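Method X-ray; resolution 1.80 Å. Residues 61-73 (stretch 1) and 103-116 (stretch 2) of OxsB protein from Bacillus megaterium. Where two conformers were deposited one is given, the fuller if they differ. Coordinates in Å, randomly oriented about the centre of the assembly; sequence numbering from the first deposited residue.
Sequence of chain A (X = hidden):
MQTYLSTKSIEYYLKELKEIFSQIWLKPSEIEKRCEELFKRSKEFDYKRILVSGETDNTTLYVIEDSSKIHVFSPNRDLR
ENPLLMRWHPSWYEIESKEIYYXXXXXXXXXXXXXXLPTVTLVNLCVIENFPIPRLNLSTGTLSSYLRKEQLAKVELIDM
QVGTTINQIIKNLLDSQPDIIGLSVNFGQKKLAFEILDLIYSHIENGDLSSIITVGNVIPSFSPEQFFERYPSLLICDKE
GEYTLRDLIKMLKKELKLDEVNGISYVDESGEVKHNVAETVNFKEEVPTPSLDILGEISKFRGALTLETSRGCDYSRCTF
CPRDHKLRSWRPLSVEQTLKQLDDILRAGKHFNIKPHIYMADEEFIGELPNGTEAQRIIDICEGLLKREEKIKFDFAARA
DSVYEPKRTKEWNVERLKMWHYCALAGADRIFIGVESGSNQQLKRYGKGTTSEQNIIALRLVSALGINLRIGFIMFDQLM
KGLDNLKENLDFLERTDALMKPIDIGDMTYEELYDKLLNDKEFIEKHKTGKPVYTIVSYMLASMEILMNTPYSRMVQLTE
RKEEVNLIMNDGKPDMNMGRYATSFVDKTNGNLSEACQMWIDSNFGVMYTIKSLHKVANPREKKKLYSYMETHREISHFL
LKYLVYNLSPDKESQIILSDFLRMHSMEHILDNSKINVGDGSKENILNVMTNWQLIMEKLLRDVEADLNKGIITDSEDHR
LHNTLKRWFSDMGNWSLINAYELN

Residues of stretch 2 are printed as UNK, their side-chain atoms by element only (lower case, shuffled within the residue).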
# COMPACT_ATOMS: atom_id res chain seq x y z
N LEU A 61 -3.27 1.04 -33.45
CA LEU A 61 -2.72 2.15 -34.22
C LEU A 61 -3.75 2.63 -35.24
O LEU A 61 -4.33 1.83 -35.97
CB LEU A 61 -1.44 1.71 -34.94
CG LEU A 61 -0.84 2.72 -35.91
CD1 LEU A 61 -0.37 3.97 -35.19
CD2 LEU A 61 0.31 2.07 -36.68
N TYR A 62 -3.98 3.94 -35.26
CA TYR A 62 -4.75 4.60 -36.31
C TYR A 62 -3.78 5.35 -37.21
O TYR A 62 -2.97 6.14 -36.73
CB TYR A 62 -5.79 5.56 -35.73
CG TYR A 62 -6.70 4.90 -34.73
CD1 TYR A 62 -6.33 4.77 -33.40
CD2 TYR A 62 -7.94 4.41 -35.13
CE1 TYR A 62 -7.19 4.13 -32.48
CE2 TYR A 62 -8.79 3.79 -34.23
CZ TYR A 62 -8.41 3.66 -32.92
OH TYR A 62 -9.28 3.03 -32.05
N VAL A 63 -3.86 5.08 -38.50
CA VAL A 63 -3.10 5.84 -39.50
C VAL A 63 -4.12 6.67 -40.26
O VAL A 63 -4.96 6.13 -40.98
CB VAL A 63 -2.31 4.93 -40.44
CG1 VAL A 63 -1.37 5.77 -41.31
CG2 VAL A 63 -1.53 3.90 -39.64
N ILE A 64 -4.09 7.99 -40.06
CA ILE A 64 -5.04 8.89 -40.69
C ILE A 64 -4.39 9.39 -41.99
O ILE A 64 -3.51 10.25 -41.96
CB ILE A 64 -5.41 10.05 -39.77
CG1 ILE A 64 -6.06 9.53 -38.48
CG2 ILE A 64 -6.34 11.01 -40.50
CD1 ILE A 64 -6.44 10.62 -37.51
N GLU A 65 -4.83 8.83 -43.12
CA GLU A 65 -4.37 9.33 -44.42
C GLU A 65 -4.90 10.74 -44.64
O GLU A 65 -4.12 11.69 -44.74
CB GLU A 65 -4.82 8.42 -45.56
CG GLU A 65 -3.85 7.30 -45.87
CD GLU A 65 -4.09 6.70 -47.24
OE1 GLU A 65 -4.15 7.48 -48.22
OE2 GLU A 65 -4.23 5.46 -47.34
N ASP A 66 -6.23 10.88 -44.61
CA ASP A 66 -6.90 12.11 -44.17
C ASP A 66 -8.17 11.70 -43.42
O ASP A 66 -8.35 10.52 -43.07
CB ASP A 66 -7.15 13.07 -45.35
CG ASP A 66 -8.22 12.58 -46.31
OD1 ASP A 66 -8.67 11.42 -46.22
OD2 ASP A 66 -8.62 13.39 -47.17
N SER A 67 -9.06 12.65 -43.17
CA SER A 67 -10.29 12.34 -42.44
C SER A 67 -11.21 11.40 -43.19
O SER A 67 -12.13 10.83 -42.57
CB SER A 67 -11.04 13.63 -42.08
OG SER A 67 -11.70 14.17 -43.21
N SER A 68 -11.00 11.20 -44.49
CA SER A 68 -11.85 10.34 -45.30
C SER A 68 -11.24 8.96 -45.56
O SER A 68 -11.91 8.11 -46.15
CB SER A 68 -12.16 11.00 -46.65
OG SER A 68 -11.01 11.06 -47.47
N LYS A 69 -10.00 8.74 -45.13
CA LYS A 69 -9.35 7.43 -45.21
C LYS A 69 -8.56 7.21 -43.92
O LYS A 69 -7.52 7.84 -43.73
CB LYS A 69 -8.43 7.35 -46.43
CG LYS A 69 -8.07 5.95 -46.86
CD LYS A 69 -7.42 5.95 -48.24
CE LYS A 69 -7.11 4.54 -48.72
NZ LYS A 69 -6.40 4.54 -50.03
N ILE A 70 -9.06 6.33 -43.06
CA ILE A 70 -8.46 6.04 -41.75
C ILE A 70 -8.20 4.54 -41.66
O ILE A 70 -9.14 3.74 -41.72
CB ILE A 70 -9.38 6.49 -40.60
CG1 ILE A 70 -9.59 8.01 -40.64
CG2 ILE A 70 -8.83 6.04 -39.23
CD1 ILE A 70 -10.66 8.48 -39.68
N HIS A 71 -6.93 4.16 -41.51
CA HIS A 71 -6.55 2.76 -41.32
C HIS A 71 -6.47 2.45 -39.83
O HIS A 71 -5.98 3.28 -39.06
CB HIS A 71 -5.19 2.46 -41.94
CG HIS A 71 -5.10 2.81 -43.39
ND1 HIS A 71 -5.36 1.90 -44.40
CD2 HIS A 71 -4.76 3.97 -44.00
CE1 HIS A 71 -5.19 2.50 -45.57
NE2 HIS A 71 -4.83 3.75 -45.36
N VAL A 72 -6.90 1.26 -39.44
CA VAL A 72 -6.87 0.84 -38.05
C VAL A 72 -6.21 -0.53 -37.97
O VAL A 72 -6.67 -1.48 -38.61
CB VAL A 72 -8.28 0.80 -37.43
CG1 VAL A 72 -8.18 0.60 -35.90
CG2 VAL A 72 -9.05 2.08 -37.75
N PHE A 73 -5.16 -0.63 -37.15
CA PHE A 73 -4.40 -1.86 -36.93
C PHE A 73 -4.55 -2.30 -35.48
O PHE A 73 -4.27 -1.51 -34.56
CB PHE A 73 -2.91 -1.65 -37.22
CG PHE A 73 -2.61 -1.30 -38.65
CD1 PHE A 73 -2.57 0.03 -39.06
CD2 PHE A 73 -2.32 -2.29 -39.58
CE1 PHE A 73 -2.28 0.36 -40.39
CE2 PHE A 73 -2.03 -1.97 -40.90
CZ PHE A 73 -2.02 -0.65 -41.30
N UNK A 103 -8.61 -2.61 -40.72
CA UNK A 103 -9.77 -2.10 -41.44
C UNK A 103 -9.46 -0.68 -41.90
O UNK A 103 -8.86 0.10 -41.16
c UNK A 103 -13.23 -2.45 -41.75
c UNK A 103 -12.26 -1.45 -41.18
c UNK A 103 -11.03 -2.12 -40.56
n UNK A 103 -15.15 -2.69 -43.32
c UNK A 103 -14.41 -1.74 -42.43
N UNK A 104 -9.83 -0.37 -43.14
CA UNK A 104 -9.75 0.99 -43.64
C UNK A 104 -11.17 1.56 -43.69
O UNK A 104 -12.06 0.96 -44.30
s UNK A 104 -8.77 2.70 -45.56
c UNK A 104 -9.10 1.03 -45.02
N UNK A 105 -11.38 2.69 -43.03
CA UNK A 105 -12.68 3.35 -42.97
C UNK A 105 -12.68 4.52 -43.95
O UNK A 105 -11.84 5.42 -43.85
c UNK A 105 -13.31 2.72 -40.61
c UNK A 105 -12.69 1.25 -38.81
c UNK A 105 -12.39 2.30 -39.66
c UNK A 105 -12.99 3.84 -41.55
c UNK A 105 -14.53 2.07 -40.69
c UNK A 105 -14.84 1.03 -39.84
c UNK A 105 -13.92 0.62 -38.90
N UNK A 106 -13.62 4.49 -44.89
CA UNK A 106 -13.66 5.43 -46.01
C UNK A 106 -14.83 6.39 -45.85
O UNK A 106 -15.96 5.95 -45.60
c UNK A 106 -13.76 4.67 -47.33
c UNK A 106 -11.36 4.38 -47.84
c UNK A 106 -12.65 3.65 -47.56
c UNK A 106 -13.00 2.72 -48.72
N UNK A 107 -14.55 7.68 -46.01
CA UNK A 107 -15.57 8.73 -45.92
C UNK A 107 -16.38 8.64 -44.63
O UNK A 107 -17.60 8.80 -44.62
c UNK A 107 -16.48 8.69 -47.15
o UNK A 107 -15.68 8.83 -48.31
N UNK A 108 -15.68 8.41 -43.52
CA UNK A 108 -16.29 8.33 -42.20
C UNK A 108 -15.91 9.60 -41.44
O UNK A 108 -15.02 9.61 -40.59
c UNK A 108 -15.84 7.07 -41.47
s UNK A 108 -16.46 5.54 -42.22
N UNK A 109 -16.62 10.69 -41.76
CA UNK A 109 -16.21 12.01 -41.29
C UNK A 109 -16.23 12.10 -39.77
O UNK A 109 -15.30 12.65 -39.16
c UNK A 109 -17.69 15.55 -41.92
c UNK A 109 -17.12 13.08 -41.89
o UNK A 109 -18.64 15.26 -42.68
o UNK A 109 -17.57 16.67 -41.38
c UNK A 109 -16.63 14.50 -41.64
N UNK A 110 -17.27 11.56 -39.13
CA UNK A 110 -17.37 11.69 -37.68
C UNK A 110 -16.32 10.87 -36.94
O UNK A 110 -16.05 11.14 -35.76
o UNK A 110 -22.18 12.65 -37.08
c UNK A 110 -18.77 11.29 -37.20
c UNK A 110 -21.25 11.82 -37.12
o UNK A 110 -21.40 10.62 -36.79
c UNK A 110 -19.87 12.28 -37.58
N UNK A 111 -15.72 9.86 -37.59
CA UNK A 111 -14.72 9.05 -36.91
C UNK A 111 -13.51 9.88 -36.53
O UNK A 111 -12.90 9.67 -35.47
c UNK A 111 -14.31 7.87 -37.80
c UNK A 111 -12.99 5.76 -38.19
c UNK A 111 -13.25 6.92 -37.24
c UNK A 111 -13.64 6.39 -35.86
N UNK A 112 -13.14 10.85 -37.37
CA UNK A 112 -12.01 11.71 -37.06
C UNK A 112 -12.21 12.41 -35.72
O UNK A 112 -11.26 12.49 -34.92
c UNK A 112 -11.78 12.75 -38.16
c UNK A 112 -10.08 14.31 -37.12
c UNK A 112 -9.43 13.08 -39.05
c UNK A 112 -8.82 14.90 -37.06
o UNK A 112 -6.62 15.15 -37.96
c UNK A 112 -10.40 13.39 -38.11
c UNK A 112 -7.87 14.57 -38.01
c UNK A 112 -8.17 13.66 -39.00
N UNK A 113 -13.41 12.90 -35.45
CA UNK A 113 -13.68 13.58 -34.19
C UNK A 113 -13.46 12.64 -33.01
O UNK A 113 -12.92 13.05 -31.98
o UNK A 113 -17.28 15.48 -36.81
c UNK A 113 -15.41 15.06 -35.37
c UNK A 113 -16.91 15.28 -35.63
c UNK A 113 -15.12 14.12 -34.19
o UNK A 113 -17.71 15.24 -34.67
N UNK A 114 -13.86 11.36 -33.15
CA UNK A 114 -13.62 10.40 -32.08
C UNK A 114 -12.13 10.20 -31.84
O UNK A 114 -11.73 9.88 -30.72
n UNK A 114 -16.48 8.66 -31.17
c UNK A 114 -14.30 9.07 -32.39
n UNK A 114 -17.97 9.37 -32.54
c UNK A 114 -16.75 9.56 -33.14
c UNK A 114 -15.80 9.11 -32.28
c UNK A 114 -17.78 8.82 -31.36
N UNK A 115 -11.30 10.41 -32.87
CA UNK A 115 -9.86 10.19 -32.73
C UNK A 115 -9.12 11.40 -32.19
O UNK A 115 -7.91 11.30 -31.95
c UNK A 115 -9.25 9.79 -34.07
c UNK A 115 -9.13 8.17 -35.96
c UNK A 115 -9.27 7.37 -33.57
c UNK A 115 -9.72 8.43 -34.57
N UNK A 116 -9.80 12.53 -32.00
CA UNK A 116 -9.21 13.71 -31.39
C UNK A 116 -9.34 13.58 -29.87
O UNK A 116 -10.18 14.20 -29.22
o UNK A 116 -10.91 17.22 -33.32
c UNK A 116 -9.98 16.60 -33.88
o UNK A 116 -9.30 17.09 -34.81
c UNK A 116 -9.65 15.19 -33.41
c UNK A 116 -9.88 14.98 -31.91
O HOH W 1 -12.99 7.80 -43.07

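Position 103 carries four carbons in a row ending in nitrogen: Lys103. Its backbone pairs with Val72 through two hydrogen bonds, Val72 N to Lys103 O at 2.9 Å and Lys103 N to Val72 O at 3.1 Å, while the amino end leads away.

At position 104 one carbon bears one sulfur, so this is Cys104. Its SG lies over a face of the His71 ring, 3.6 Å from His71 CE1, and equally close to Lys69 CG.

Position 105 has one carbon and a ring of six carbons without oxygen: Phe105. Phe105 N to Ile70 O (2.8 Å) and Ile70 N to Phe105 O (3.0 Å) are hydrogen bonds; the ring meets Val72 CG2 at its edge, with Phe105 CD2 3.9 Å away.

Position 106 shows four carbons forked at the second, which is Leu106, its CD2 3.8 Å from Lys69 CG.

Position 107, a carbon and an oxygen, is Ser107. Its phi and psi are both positive as the strand ends, and Ser107 N donates to Ser68 O at 2.7 Å.

A carbon and a sulfur at position 108 give Cys108. Its N donates to a water that in turn donates to Phe105 O and Ser67 O, bridging the loops.

Positions 109 and 110 each hold three carbons, the third with two oxygens: Glu109 and Glu110, both directed away from stretch 1.

Position 111, four carbons forked at the second, is Leu111; its CD2 is 3.9 Å from Ile70 CD1.

Position 112 has a six-carbon ring bearing an oxygen: Tyr112. Its CE2 reaches Ile64 CG2 at 3.6 Å and its CD2 reaches Ser67 CB at 3.5 Å; the hydroxyl bonds elsewhere in the structure.

Position 113, again three carbons with two terminal oxygens, is Glu113, and position 114, a five-membered ring with two nitrogens, is His114. Neither touches stretch 1.

Position 115 has four carbons forked at the second: Leu115. Its CD2 sits over a face of Tyr62, 3.6 Å from Tyr62 CD2, and its CD1 is 3.9 Å from Ile70 CG2.

Position 116, three carbons with two oxygens, is Glu116, without contact here.

The rule is one edge and one cover. Antiparallel backbone bonds fix the register from Val72–Lys103 to Ile70–Phe105, and alternation puts Cys104 beside His71 on one face and Phe105 with Val72 on the other. The chain then turns, laying Leu111, Tyr112 and Leu115 against Tyr62, Ile64 and Ile70, while the helix's glutamates stay out of this packing.

Stretch 2 103-116: KCFLSCEELYEHLE
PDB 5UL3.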